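Local coordinates for putative hydrolase (Burkholderia cenocepacia, PDB 4X00), which is a putative aryl esterase of the alpha/beta-hydrolase fold that probably hydrolyses ester bonds, at residues A[18-23]-A[91-96]. Numbering follows the deposited sequence.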
ATOM      1  N   ALA A  18       4.415 -17.498   1.724  1.00 14.99           N
ATOM      2  CA  ALA A  18       5.336 -16.873   0.773  1.00 15.42           C
ATOM      3  C   ALA A  18       6.558 -17.763   0.508  1.00 16.20           C
ATOM      4  O   ALA A  18       6.811 -18.719   1.244  1.00 15.43           O
ATOM      5  CB  ALA A  18       5.775 -15.498   1.305  1.00 16.86           C
ATOM      6  N   PRO A  19       7.345 -17.450  -0.532  1.00 17.58           N
ATOM      7  CA  PRO A  19       8.446 -18.381  -0.862  1.00 18.64           C
ATOM      8  C   PRO A  19       9.543 -18.514   0.209  1.00 17.94           C
ATOM      9  O   PRO A  19      10.272 -19.512   0.200  1.00 19.40           O
ATOM     10  CB  PRO A  19       9.023 -17.794  -2.153  1.00 19.62           C
ATOM     11  CG  PRO A  19       7.930 -16.948  -2.716  1.00 19.92           C
ATOM     12  CD  PRO A  19       7.125 -16.434  -1.578  1.00 18.94           C
ATOM     13  N   ASP A  20       9.657 -17.544   1.113  1.00 17.83           N
ATOM     14  CA  ASP A  20      10.638 -17.651   2.185  1.00 17.02           C
ATOM     15  C   ASP A  20      10.020 -18.237   3.453  1.00 17.12           C
ATOM     16  O   ASP A  20      10.666 -18.276   4.508  1.00 17.93           O
ATOM     17  CB  ASP A  20      11.340 -16.293   2.466  1.00 16.82           C
ATOM     18  CG  ASP A  20      10.425 -15.235   3.039  1.00 17.69           C
ATOM     19  OD1 ASP A  20       9.202 -15.363   2.872  1.00 18.27           O
ATOM     20  OD2 ASP A  20      10.943 -14.265   3.657  1.00 17.65           O
ATOM     21  N   GLY A  21       8.777 -18.706   3.346  1.00 16.64           N
ATOM     22  CA  GLY A  21       8.129 -19.406   4.444  1.00 15.67           C
ATOM     23  C   GLY A  21       7.262 -18.516   5.321  1.00 15.51           C
ATOM     24  O   GLY A  21       6.597 -19.034   6.216  1.00 16.89           O
ATOM     25  N   VAL A  22       7.267 -17.196   5.099  1.00 14.41           N
ATOM     26  CA  VAL A  22       6.445 -16.287   5.897  1.00 14.41           C
ATOM     27  C   VAL A  22       4.974 -16.513   5.536  1.00 14.28           C
ATOM     28  O   VAL A  22       4.634 -16.606   4.359  1.00 15.18           O
ATOM     29  CB  VAL A  22       6.872 -14.825   5.649  1.00 15.30           C
ATOM     30  CG1 VAL A  22       5.880 -13.826   6.226  1.00 16.12           C
ATOM     31  CG2 VAL A  22       8.238 -14.606   6.281  1.00 16.67           C
ATOM     32  N   VAL A  23       4.115 -16.631   6.535  1.00 12.82           N
ATOM     33  CA  VAL A  23       2.687 -16.853   6.298  1.00 13.24           C
ATOM     34  C   VAL A  23       1.926 -15.524   6.317  1.00 12.37           C
ATOM     35  O   VAL A  23       2.031 -14.760   7.277  1.00 13.46           O
ATOM     36  CB  VAL A  23       2.094 -17.827   7.359  1.00 15.21           C
ATOM     37  CG1 VAL A  23       0.601 -17.931   7.190  1.00 16.68           C
ATOM     38  CG2 VAL A  23       2.713 -19.203   7.203  1.00 15.97           C
ATOM     39  N   ALA A  91       7.784  -8.180  -2.793  1.00 11.87           N
ATOM     40  CA  ALA A  91       7.242  -8.483  -4.103  1.00 12.14           C
ATOM     41  C   ALA A  91       6.860  -9.949  -4.225  1.00 11.74           C
ATOM     42  O   ALA A  91       5.833 -10.274  -4.847  1.00 12.30           O
ATOM     43  CB  ALA A  91       8.235  -8.096  -5.209  1.00 13.17           C
ATOM     44  N   ASP A  92       7.682 -10.837  -3.661  1.00 11.91           N
ATOM     45  CA  ASP A  92       7.357 -12.267  -3.696  1.00 12.34           C
ATOM     46  C   ASP A  92       6.132 -12.602  -2.852  1.00 11.47           C
ATOM     47  O   ASP A  92       5.388 -13.524  -3.202  1.00 13.09           O
ATOM     48  CB  ASP A  92       8.545 -13.115  -3.237  1.00 13.88           C
ATOM     49  CG  ASP A  92       9.699 -13.117  -4.229  1.00 16.41           C
ATOM     50  OD1 ASP A  92       9.560 -12.670  -5.395  1.00 17.41           O
ATOM     51  OD2 ASP A  92      10.773 -13.600  -3.835  1.00 18.95           O
ATOM     52  N   ASP A  93       5.909 -11.869  -1.759  1.00 11.25           N
ATOM     53  CA  ASP A  93       4.683 -12.051  -0.985  1.00 11.60           C
ATOM     54  C   ASP A  93       3.474 -11.762  -1.878  1.00 11.47           C
ATOM     55  O   ASP A  93       2.510 -12.531  -1.901  1.00 11.95           O
ATOM     56  CB  ASP A  93       4.609 -11.103   0.238  1.00 11.65           C
ATOM     57  CG  ASP A  93       5.672 -11.370   1.302  1.00 12.46           C
ATOM     58  OD1 ASP A  93       6.243 -12.460   1.330  1.00 12.64           O
ATOM     59  OD2 ASP A  93       5.885 -10.463   2.134  1.00 12.08           O
ATOM     60  N   LEU A  94       3.514 -10.625  -2.579  1.00 11.20           N
ATOM     61  CA  LEU A  94       2.435 -10.247  -3.475  1.00 10.93           C
ATOM     62  C   LEU A  94       2.266 -11.305  -4.583  1.00 11.75           C
ATOM     63  O   LEU A  94       1.138 -11.727  -4.871  1.00 13.03           O
ATOM     64  CB  LEU A  94       2.702  -8.877  -4.067  1.00 12.08           C
ATOM     65  CG  LEU A  94       1.674  -8.433  -5.108  1.00 12.26           C
ATOM     66  CD1 LEU A  94       0.242  -8.405  -4.533  1.00 12.32           C
ATOM     67  CD2 LEU A  94       2.093  -7.075  -5.619  1.00 12.80           C
ATOM     68  N   ALA A  95       3.372 -11.773  -5.167  1.00 11.36           N
ATOM     69  CA  ALA A  95       3.274 -12.781  -6.215  1.00 12.30           C
ATOM     70  C   ALA A  95       2.621 -14.059  -5.685  1.00 12.80           C
ATOM     71  O   ALA A  95       1.854 -14.712  -6.391  1.00 13.52           O
ATOM     72  CB  ALA A  95       4.646 -13.086  -6.791  1.00 13.11           C
ATOM     73  N   ALA A  96       2.929 -14.417  -4.438  1.00 13.13           N
ATOM     74  CA  ALA A  96       2.370 -15.623  -3.859  1.00 14.83           C
ATOM     75  C   ALA A  96       0.859 -15.493  -3.679  1.00 16.07           C
ATOM     76  O   ALA A  96       0.112 -16.451  -3.904  1.00 17.08           O
ATOM     77  CB  ALA A  96       3.046 -15.932  -2.532  1.00 15.19           C
TER
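Segment 18-23 forms the hairpin link between strands 12-17 and 23-30, the antiparallel pair at one border of the alpha/beta-hydrolase sheet, and it rests on helix 87-100, which also packs against helix 113-125. A type I beta turn from Ala18 to Gly21 shapes the link, closed by Gly21 N to Ala18 O at 2.9 Å; Ala18 N to Val22 O adds a second backbone bond. Gly21 sits at a positive phi of 95°, where a side chain would press on the carbonyl oxygen of Asp20.

The apolar touching is done by the start of the turn. Pro19 lays the CG and CD side of its ring obliquely across the CB of Asp92, with CG 3.9 Å from that carbon, while its CD also nears the carbonyl oxygen of Asp92, which is already taken by Ala96 N inside the helix. One turn further on, the methyl of Ala96 meets the loop, its CB 4.1 Å from Ala18 CA and near Pro19 CD, and touches Val16 of strand 12-17 as well.

Charge is settled largely through arginines beyond the two segments. Asp20 OD1 and Asp93 OD1 stand 4.4 Å apart, two like charges bridged by Arg70, which makes salt bridges to Asp20 OD1 and Asp93 OD2; its positive charge probably offsets their repulsion. Arg89 takes Asp20 OD2, and a long, weak bond from Val22 N also reaches Asp20 OD1. Asp92 OD1 is held by Arg88 and the Tyr125 hydroxyl, while its CB meets the proline. In Asp93, CG lies anti to the carbonyl carbon (chi1 -65°), which brings the carboxylate up to the loop: OD1 comes within 3.1 Å of the Ala18 CB methyl, a tight approach.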